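Local coordinates for protein putative aldolase (PDB 3DXI) that is a putative aldolase of unsettled function, its N-terminal domain built as a parallel alpha/beta barrel of the HMGL-like, TIM-barrel kind, at residues N34-Y45 with I71-N81; I219-G227 with Q266-M274. One frame throughout, in Å; residues are numbered along the deposited sequence.

Contact 1: N34-Y45 with I71-N81; sequences NELPIDYLEVGY and ISTKKIAIMLN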
loop_
_atom_site.group_PDB
_atom_site.type_symbol
_atom_site.label_atom_id
_atom_site.label_comp_id
_atom_site.label_asym_id
_atom_site.label_seq_id
_atom_site.Cartn_x
_atom_site.Cartn_y
_atom_site.Cartn_z
ATOM N N ASN A 34 -11.708 5.419 22.296
ATOM C CA ASN A 34 -12.190 6.615 22.981
ATOM C C ASN A 34 -11.203 7.765 22.772
ATOM O O ASN A 34 -11.600 8.927 22.706
ATOM C CB ASN A 34 -12.330 6.388 24.494
ATOM C CG ASN A 34 -13.616 5.676 24.874
ATOM O OD1 ASN A 34 -14.512 5.501 24.049
ATOM N ND2 ASN A 34 -13.717 5.276 26.139
ATOM N N GLU A 35 -9.916 7.439 22.668
ATOM C CA GLU A 35 -8.893 8.469 22.510
ATOM C C GLU A 35 -8.355 8.658 21.100
ATOM O O GLU A 35 -7.320 9.300 20.912
ATOM C CB GLU A 35 -7.726 8.202 23.464
ATOM C CG GLU A 35 -8.126 8.219 24.928
ATOM C CD GLU A 35 -6.934 8.258 25.864
ATOM O OE1 GLU A 35 -6.285 9.323 25.952
ATOM O OE2 GLU A 35 -6.646 7.223 26.505
ATOM N N LEU A 36 -9.044 8.092 20.116
ATOM C CA LEU A 36 -8.639 8.238 18.721
ATOM C C LEU A 36 -9.777 8.958 18.002
ATOM O O LEU A 36 -10.937 8.842 18.398
ATOM C CB LEU A 36 -8.379 6.862 18.085
ATOM C CG LEU A 36 -7.150 6.081 18.582
ATOM C CD1 LEU A 36 -7.115 4.685 17.968
ATOM C CD2 LEU A 36 -5.888 6.836 18.218
ATOM N N PRO A 37 -9.462 9.720 16.942
ATOM C CA PRO A 37 -10.543 10.418 16.240
ATOM C C PRO A 37 -11.415 9.502 15.368
ATOM O O PRO A 37 -11.564 9.731 14.167
ATOM C CB PRO A 37 -9.792 11.483 15.434
ATOM C CG PRO A 37 -8.493 10.800 15.115
ATOM C CD PRO A 37 -8.142 10.125 16.424
ATOM N N ILE A 38 -11.979 8.464 15.989
ATOM C CA ILE A 38 -12.858 7.504 15.316
ATOM C C ILE A 38 -14.266 7.665 15.892
ATOM O O ILE A 38 -14.484 7.516 17.095
ATOM C CB ILE A 38 -12.381 6.045 15.519
ATOM C CG1 ILE A 38 -11.171 5.755 14.626
ATOM C CG2 ILE A 38 -13.503 5.076 15.189
ATOM C CD1 ILE A 38 -9.839 5.992 15.282
ATOM N N ASP A 39 -15.216 7.948 15.008
ATOM C CA ASP A 39 -16.600 8.206 15.378
ATOM C C ASP A 39 -17.522 7.016 15.598
ATOM O O ASP A 39 -18.389 7.053 16.471
ATOM C CB ASP A 39 -17.205 9.123 14.322
ATOM C CG ASP A 39 -16.319 10.315 14.039
ATOM O OD1 ASP A 39 -16.280 11.228 14.886
ATOM O OD2 ASP A 39 -15.644 10.326 12.989
ATOM N N TYR A 40 -17.347 5.982 14.786
ATOM C CA TYR A 40 -18.164 4.777 14.857
ATOM C C TYR A 40 -17.309 3.536 15.032
ATOM O O TYR A 40 -16.208 3.439 14.483
ATOM C CB TYR A 40 -18.982 4.614 13.574
ATOM C CG TYR A 40 -20.244 5.433 13.524
ATOM C CD1 TYR A 40 -21.487 4.836 13.721
ATOM C CD2 TYR A 40 -20.201 6.803 13.271
ATOM C CE1 TYR A 40 -22.660 5.581 13.662
ATOM C CE2 TYR A 40 -21.368 7.558 13.213
ATOM C CZ TYR A 40 -22.594 6.938 13.410
ATOM O OH TYR A 40 -23.750 7.678 13.370
ATOM N N LEU A 41 -17.837 2.583 15.792
ATOM C CA LEU A 41 -17.158 1.324 16.034
ATOM C C LEU A 41 -18.145 0.198 15.742
ATOM O O LEU A 41 -19.152 0.062 16.433
ATOM C CB LEU A 41 -16.703 1.220 17.494
ATOM C CG LEU A 41 -15.920 2.370 18.134
ATOM C CD1 LEU A 41 -15.594 2.002 19.572
ATOM C CD2 LEU A 41 -14.643 2.644 17.352
ATOM N N GLU A 42 -17.868 -0.588 14.706
ATOM C CA GLU A 42 -18.725 -1.719 14.366
ATOM C C GLU A 42 -18.027 -2.892 15.031
ATOM O O GLU A 42 -17.027 -3.405 14.527
ATOM C CB GLU A 42 -18.783 -1.909 12.859
ATOM C CG GLU A 42 -19.711 -3.010 12.425
ATOM C CD GLU A 42 -19.874 -3.025 10.933
ATOM O OE1 GLU A 42 -18.843 -3.143 10.237
ATOM O OE2 GLU A 42 -21.025 -2.913 10.458
ATOM N N VAL A 43 -18.574 -3.308 16.167
ATOM C CA VAL A 43 -17.983 -4.353 16.990
ATOM C C VAL A 43 -18.295 -5.808 16.668
ATOM O O VAL A 43 -17.639 -6.713 17.198
ATOM C CB VAL A 43 -18.329 -4.097 18.466
ATOM C CG1 VAL A 43 -17.848 -2.698 18.872
ATOM C CG2 VAL A 43 -19.834 -4.220 18.673
ATOM N N GLY A 44 -19.289 -6.050 15.821
ATOM C CA GLY A 44 -19.610 -7.427 15.497
ATOM C C GLY A 44 -20.918 -7.640 14.773
ATOM O O GLY A 44 -21.569 -6.692 14.332
ATOM N N TYR A 45 -21.295 -8.907 14.658
ATOM C CA TYR A 45 -22.521 -9.319 13.992
ATOM C C TYR A 45 -23.571 -9.738 15.009
ATOM O O TYR A 45 -23.260 -9.999 16.177
ATOM C CB TYR A 45 -22.256 -10.541 13.102
ATOM C CG TYR A 45 -21.403 -10.303 11.874
ATOM C CD1 TYR A 45 -21.982 -9.889 10.675
ATOM C CD2 TYR A 45 -20.022 -10.503 11.908
ATOM C CE1 TYR A 45 -21.209 -9.681 9.533
ATOM C CE2 TYR A 45 -19.230 -10.296 10.769
ATOM C CZ TYR A 45 -19.836 -9.886 9.587
ATOM O OH TYR A 45 -19.087 -9.675 8.460
ATOM N N ILE A 71 -18.500 1.694 28.712
ATOM C CA ILE A 71 -17.164 2.280 28.655
ATOM C C ILE A 71 -16.807 3.057 27.391
ATOM O O ILE A 71 -15.833 3.807 27.395
ATOM C CB ILE A 71 -16.078 1.201 28.898
ATOM C CG1 ILE A 71 -16.247 0.044 27.911
ATOM C CG2 ILE A 71 -16.169 0.692 30.334
ATOM C CD1 ILE A 71 -15.132 -0.991 27.971
ATOM N N SER A 72 -17.579 2.890 26.318
ATOM C CA SER A 72 -17.303 3.615 25.075
ATOM C C SER A 72 -18.043 4.955 24.998
ATOM O O SER A 72 -19.213 5.055 25.373
ATOM C CB SER A 72 -17.686 2.760 23.858
ATOM O OG SER A 72 -17.530 3.493 22.650
ATOM N N THR A 73 -17.352 5.978 24.504
ATOM C CA THR A 73 -17.950 7.302 24.340
ATOM C C THR A 73 -18.315 7.553 22.869
ATOM O O THR A 73 -18.762 8.643 22.508
ATOM C CB THR A 73 -16.983 8.416 24.783
ATOM O OG1 THR A 73 -15.827 8.404 23.933
ATOM C CG2 THR A 73 -16.551 8.208 26.233
ATOM N N LYS A 74 -18.127 6.545 22.024
ATOM C CA LYS A 74 -18.430 6.680 20.600
ATOM C C LYS A 74 -19.700 5.936 20.199
ATOM O O LYS A 74 -20.312 5.253 21.017
ATOM C CB LYS A 74 -17.246 6.175 19.773
ATOM C CG LYS A 74 -15.917 6.798 20.188
ATOM C CD LYS A 74 -15.971 8.324 20.121
ATOM C CE LYS A 74 -14.624 8.955 20.444
ATOM N NZ LYS A 74 -13.535 8.500 19.520
ATOM N N LYS A 75 -20.110 6.084 18.944
ATOM C CA LYS A 75 -21.302 5.395 18.474
ATOM C C LYS A 75 -20.966 3.936 18.174
ATOM O O LYS A 75 -19.874 3.621 17.696
ATOM C CB LYS A 75 -21.880 6.099 17.242
ATOM C CG LYS A 75 -22.628 7.393 17.595
ATOM C CD LYS A 75 -23.286 8.016 16.387
ATOM C CE LYS A 75 -24.249 9.121 16.781
ATOM N NZ LYS A 75 -25.023 9.619 15.607
ATOM N N ILE A 76 -21.905 3.047 18.473
ATOM C CA ILE A 76 -21.697 1.618 18.275
ATOM C C ILE A 76 -22.598 1.046 17.186
ATOM O O ILE A 76 -23.776 1.396 17.081
ATOM C CB ILE A 76 -21.966 0.844 19.591
ATOM C CG1 ILE A 76 -21.056 1.365 20.704
ATOM C CG2 ILE A 76 -21.746 -0.648 19.380
ATOM C CD1 ILE A 76 -19.590 1.101 20.468
ATOM N N ALA A 77 -22.034 0.156 16.382
ATOM C CA ALA A 77 -22.788 -0.477 15.317
ATOM C C ALA A 77 -22.529 -1.976 15.296
ATOM O O ALA A 77 -21.503 -2.450 15.788
ATOM C CB ALA A 77 -22.395 0.124 13.971
ATOM N N ILE A 78 -23.485 -2.717 14.746
ATOM C CA ILE A 78 -23.336 -4.153 14.566
ATOM C C ILE A 78 -23.801 -4.371 13.127
ATOM O O ILE A 78 -24.475 -3.513 12.548
ATOM C CB ILE A 78 -24.204 -5.002 15.554
ATOM C CG1 ILE A 78 -25.696 -4.800 15.284
ATOM C CG2 ILE A 78 -23.821 -4.677 16.998
ATOM C CD1 ILE A 78 -26.248 -5.717 14.207
HETATM N N MSE A 79 -23.439 -5.506 12.544
HETATM C CA MSE A 79 -23.825 -5.784 11.172
HETATM C C MSE A 79 -24.719 -7.009 11.049
HETATM O O MSE A 79 -24.629 -7.943 11.850
HETATM C CB MSE A 79 -22.565 -5.967 10.315
HETATM C CG MSE A 79 -22.826 -6.451 8.901
HETATM SE SE MSE A 79 -21.238 -6.397 7.793
HETATM C CE MSE A 79 -21.376 -4.548 7.220
ATOM N N LEU A 80 -25.586 -6.976 10.041
ATOM C CA LEU A 80 -26.499 -8.070 9.731
ATOM C C LEU A 80 -26.266 -8.448 8.274
ATOM O O LEU A 80 -26.117 -7.570 7.422
ATOM C CB LEU A 80 -27.957 -7.629 9.869
ATOM C CG LEU A 80 -28.559 -7.303 11.233
ATOM C CD1 LEU A 80 -29.995 -6.829 11.038
ATOM C CD2 LEU A 80 -28.513 -8.541 12.125
ATOM N N ASN A 81 -26.224 -9.744 7.987
ATOM C CA ASN A 81 -26.059 -10.206 6.614
ATOM C C ASN A 81 -27.471 -10.298 6.020
ATOM O O ASN A 81 -28.277 -11.129 6.443
ATOM C CB ASN A 81 -25.382 -11.581 6.584
ATOM C CG ASN A 81 -23.896 -11.519 6.930
ATOM O OD1 ASN A 81 -23.352 -12.443 7.536
ATOM N ND2 ASN A 81 -23.235 -10.440 6.530
HETATM O O HOH W 1 -14.924 3.610 22.191
HETATM O O HOH W 2 -13.685 10.001 24.358
HETATM O O HOH W 3 -15.051 10.594 17.702
HETATM O O HOH W 4 -20.552 -9.989 5.926
#
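Asn34 spends both ends of its amide on the end of helix 62-71 and the turn after it. Its ND2 gives a straight bond to Ile71 O (2.9 Å, 166° at the hydrogen), which lies in the amide plane of Asn34, while its OD1 takes Thr73 N from above the carbonyl plane at 2.9 Å. One donated and one accepted bond together fix the amide's flip, and a water joins OD1 to Ser72 OG. Lys74 reaches back to the 36-38 turn that precedes strand 40-45: bends at chi2 and chi4 fold its chain around Ile38 O, so that NZ bonds to this oxygen at 2.8 Å and more weakly to Leu36 O. With Met33 O as a further acceptor, the ammonium is held by backbone carbonyls.

Beyond this, strands 40-45 and 75-81 run parallel, their short axes 38° apart, joined by backbone bonds such as Ala77 N to Leu41 O (2.9 Å). Lys75, extended beyond CG, runs alongside Tyr40 in the same direction; its CB sits over one face of the phenol, 3.8 Å from the ring centroid, and its NZ meets Tyr40 OH at 3.2 Å. Glu129 receives both polar ends. On the same side of the sheet Glu42 OE2 is in van der Waals contact with Met79 CB (3.4 Å), its OE1 being paired with Arg11 and Arg105. Selenomethionine Met79 also lies beside Tyr45, its SE oblique to the ring in a Met-aromatic contact, and a water links Tyr45 OH with Asn81 ND2. On the reverse side Leu41 CB meets the Ile76 CD1 methyl; Val43 CG2 touches Ile76 CG2. Neighbouring parallel strands joined through an intervening helical connection, here second and third in an eight-stranded closed sheet, are the repeating beta-alpha-beta element of a TIM barrel.

Contact 2: I219-G227 with Q266-M274; sequences ITGMGRGAG and QWGTNLPYM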
loop_
_atom_site.group_PDB
_atom_site.type_symbol
_atom_site.label_atom_id
_atom_site.label_comp_id
_atom_site.label_asym_id
_atom_site.label_seq_id
_atom_site.Cartn_x
_atom_site.Cartn_y
_atom_site.Cartn_z
ATOM N N ILE A 219 -7.705 -1.588 12.593
ATOM C CA ILE A 219 -6.358 -1.547 13.158
ATOM C C ILE A 219 -5.492 -2.633 12.499
ATOM O O ILE A 219 -5.828 -3.818 12.526
ATOM C CB ILE A 219 -6.405 -1.739 14.693
ATOM C CG1 ILE A 219 -7.175 -0.575 15.334
ATOM C CG2 ILE A 219 -4.993 -1.838 15.261
ATOM C CD1 ILE A 219 -6.583 0.804 15.058
ATOM N N THR A 220 -4.381 -2.188 11.912
ATOM C CA THR A 220 -3.418 -3.007 11.169
ATOM C C THR A 220 -4.032 -3.597 9.905
ATOM O O THR A 220 -3.462 -4.501 9.301
ATOM C CB THR A 220 -2.786 -4.163 12.011
ATOM O OG1 THR A 220 -3.782 -5.129 12.350
ATOM C CG2 THR A 220 -2.148 -3.624 13.289
ATOM N N GLY A 221 -5.187 -3.067 9.500
ATOM C CA GLY A 221 -5.859 -3.553 8.302
ATOM C C GLY A 221 -6.463 -4.937 8.466
ATOM O O GLY A 221 -6.872 -5.568 7.492
HETATM N N MSE A 222 -6.524 -5.407 9.707
HETATM C CA MSE A 222 -7.070 -6.727 10.017
HETATM C C MSE A 222 -8.375 -6.986 9.273
HETATM O O MSE A 222 -9.321 -6.196 9.338
HETATM C CB MSE A 222 -7.292 -6.872 11.527
HETATM C CG MSE A 222 -7.724 -8.267 11.969
HETATM SE SE MSE A 222 -7.919 -8.385 13.901
HETATM C CE MSE A 222 -7.786 -10.307 14.135
ATOM N N GLY A 223 -8.402 -8.110 8.565
ATOM C CA GLY A 223 -9.559 -8.501 7.784
ATOM C C GLY A 223 -9.153 -9.733 7.003
ATOM O O GLY A 223 -7.964 -10.034 6.913
ATOM N N ARG A 224 -10.112 -10.457 6.442
ATOM C CA ARG A 224 -9.764 -11.660 5.697
ATOM C C ARG A 224 -8.940 -11.345 4.447
ATOM O O ARG A 224 -9.083 -10.278 3.836
ATOM C CB ARG A 224 -11.030 -12.447 5.326
ATOM C CG ARG A 224 -12.095 -11.646 4.597
ATOM C CD ARG A 224 -13.305 -12.526 4.262
ATOM N NE ARG A 224 -14.046 -12.970 5.444
ATOM C CZ ARG A 224 -15.019 -12.274 6.029
ATOM N NH1 ARG A 224 -15.377 -11.090 5.542
ATOM N NH2 ARG A 224 -15.643 -12.763 7.095
ATOM N N GLY A 225 -8.062 -12.278 4.088
ATOM C CA GLY A 225 -7.220 -12.102 2.917
ATOM C C GLY A 225 -6.266 -10.926 2.995
ATOM O O GLY A 225 -5.485 -10.804 3.946
ATOM N N ALA A 226 -6.334 -10.061 1.986
ATOM C CA ALA A 226 -5.475 -8.884 1.904
ATOM C C ALA A 226 -5.851 -7.841 2.949
ATOM O O ALA A 226 -5.095 -6.907 3.206
ATOM C CB ALA A 226 -5.549 -8.279 0.507
ATOM N N GLY A 227 -7.031 -7.993 3.536
ATOM C CA GLY A 227 -7.455 -7.067 4.569
ATOM C C GLY A 227 -8.030 -5.743 4.117
ATOM O O GLY A 227 -8.340 -5.550 2.942
ATOM N N GLN A 266 -1.186 -13.152 10.081
ATOM C CA GLN A 266 -0.595 -12.388 8.994
ATOM C C GLN A 266 -1.491 -11.987 7.827
ATOM O O GLN A 266 -1.255 -12.406 6.686
ATOM C CB GLN A 266 0.604 -13.148 8.438
ATOM C CG GLN A 266 1.642 -13.500 9.474
ATOM C CD GLN A 266 2.938 -13.914 8.834
ATOM O OE1 GLN A 266 3.677 -13.079 8.304
ATOM N NE2 GLN A 266 3.217 -15.214 8.851
ATOM N N TRP A 267 -2.512 -11.181 8.091
ATOM C CA TRP A 267 -3.371 -10.721 7.005
ATOM C C TRP A 267 -2.528 -9.731 6.209
ATOM O O TRP A 267 -1.540 -9.208 6.716
ATOM C CB TRP A 267 -4.627 -10.047 7.560
ATOM C CG TRP A 267 -4.351 -9.169 8.737
ATOM C CD1 TRP A 267 -3.983 -7.857 8.714
ATOM C CD2 TRP A 267 -4.419 -9.546 10.119
ATOM N NE1 TRP A 267 -3.821 -7.387 9.998
ATOM C CE2 TRP A 267 -4.080 -8.404 10.879
ATOM C CE3 TRP A 267 -4.729 -10.738 10.789
ATOM C CZ2 TRP A 267 -4.046 -8.415 12.276
ATOM C CZ3 TRP A 267 -4.694 -10.748 12.190
ATOM C CH2 TRP A 267 -4.354 -9.593 12.911
ATOM N N GLY A 268 -2.910 -9.477 4.965
ATOM C CA GLY A 268 -2.147 -8.566 4.133
ATOM C C GLY A 268 -2.143 -9.146 2.736
ATOM O O GLY A 268 -2.373 -10.345 2.563
ATOM N N THR A 269 -1.880 -8.311 1.738
ATOM C CA THR A 269 -1.892 -8.769 0.354
ATOM C C THR A 269 -0.652 -9.583 -0.023
ATOM O O THR A 269 0.358 -9.564 0.677
ATOM C CB THR A 269 -2.027 -7.571 -0.620
ATOM O OG1 THR A 269 -2.318 -8.059 -1.933
ATOM C CG2 THR A 269 -0.725 -6.769 -0.674
ATOM N N ASN A 270 -0.763 -10.321 -1.125
ATOM C CA ASN A 270 0.315 -11.143 -1.658
ATOM C C ASN A 270 -0.019 -11.366 -3.132
ATOM O O ASN A 270 -1.064 -10.909 -3.592
ATOM C CB ASN A 270 0.434 -12.479 -0.903
ATOM C CG ASN A 270 -0.904 -13.168 -0.692
ATOM O OD1 ASN A 270 -1.705 -13.305 -1.615
ATOM N ND2 ASN A 270 -1.139 -13.629 0.535
ATOM N N LEU A 271 0.836 -12.068 -3.870
ATOM C CA LEU A 271 0.584 -12.245 -5.302
ATOM C C LEU A 271 -0.793 -12.811 -5.630
ATOM O O LEU A 271 -1.448 -12.332 -6.549
ATOM C CB LEU A 271 1.684 -13.087 -5.962
ATOM C CG LEU A 271 1.541 -13.236 -7.487
ATOM C CD1 LEU A 271 1.374 -11.860 -8.131
ATOM C CD2 LEU A 271 2.761 -13.956 -8.064
ATOM N N PRO A 272 -1.245 -13.846 -4.899
ATOM C CA PRO A 272 -2.570 -14.415 -5.168
ATOM C C PRO A 272 -3.673 -13.371 -4.956
ATOM O O PRO A 272 -4.618 -13.278 -5.746
ATOM C CB PRO A 272 -2.670 -15.546 -4.153
ATOM C CG PRO A 272 -1.254 -16.004 -4.035
ATOM C CD PRO A 272 -0.495 -14.699 -3.959
ATOM N N TYR A 273 -3.550 -12.589 -3.882
ATOM C CA TYR A 273 -4.539 -11.556 -3.586
ATOM C C TYR A 273 -4.404 -10.351 -4.501
ATOM O O TYR A 273 -5.381 -9.641 -4.742
ATOM C CB TYR A 273 -4.464 -11.129 -2.114
ATOM C CG TYR A 273 -4.876 -12.237 -1.169
ATOM C CD1 TYR A 273 -5.929 -13.087 -1.492
ATOM C CD2 TYR A 273 -4.226 -12.429 0.045
ATOM C CE1 TYR A 273 -6.329 -14.107 -0.628
ATOM C CE2 TYR A 273 -4.616 -13.447 0.922
ATOM C CZ TYR A 273 -5.672 -14.282 0.574
ATOM O OH TYR A 273 -6.086 -15.288 1.417
HETATM N N MSE A 274 -3.203 -10.109 -5.016
HETATM C CA MSE A 274 -3.019 -8.996 -5.943
HETATM C C MSE A 274 -3.735 -9.379 -7.233
HETATM O O MSE A 274 -4.406 -8.554 -7.857
HETATM C CB MSE A 274 -1.533 -8.773 -6.255
HETATM C CG MSE A 274 -0.740 -8.132 -5.127
HETATM SE SE MSE A 274 1.167 -8.223 -5.408
HETATM C CE MSE A 274 1.771 -8.169 -3.568
#
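A loop after the eighth barrel strand, 214-217, here meets the segment leading into helix 271-278, and Trp267 is the side chain that joins them. With CG between the backbone N and carbonyl carbon (chi1 41°), its indole lies flat against Met222: Met222 CA stands 3.4 Å from the centroid of the five-membered ring, 16° off the normal, and the extended selenomethionine chain continues across the six-membered ring, with CE 3.7 Å from Trp267 CZ3. At the indole edge NE1 donates to Thr220 O at 3.0 Å; this oxygen lies in the ring plane, but the bond is bent (138°) and meets the carbonyl from well above its own plane. Further along, Gly268 N gives Gly225 O a nearly straight bond of 3.1 Å. Gly225 and Ala226, the central pair of a type II' turn, lie under one face of Tyr273, Gly225 CA coming 3.5 Å from CE2. Asn270 caps helix 271-278 through OD1 to Tyr273 N. The indole N-H is thus engaged by Thr220 O while one ring face is packed mainly on Met222, which is consistent with ring position and loop path being set together.

Contacts 1 and 2 lie in series along the chain and do not touch: their centres are 22 Å apart, although their nearest atoms come within about 5 Å. Contact 1 is part of the barrel wall and relies on a regular strand pairing; its centre lies about 11 Å from the centre of the chain. That of contact 2, formed by loops and a helix start beyond the last strand, lies about 14 Å from it. The closed sheet relates them, since strand 4-7 lies between 40-45 and 214-217, and Tyr40 of contact 1 meets Phe214 edge-to-face. Subunit packing also separates them: Leu271 and Met274 of contact 2 reach the second subunit, whereas no other chain of the assembly touches 34-45 or 71-81.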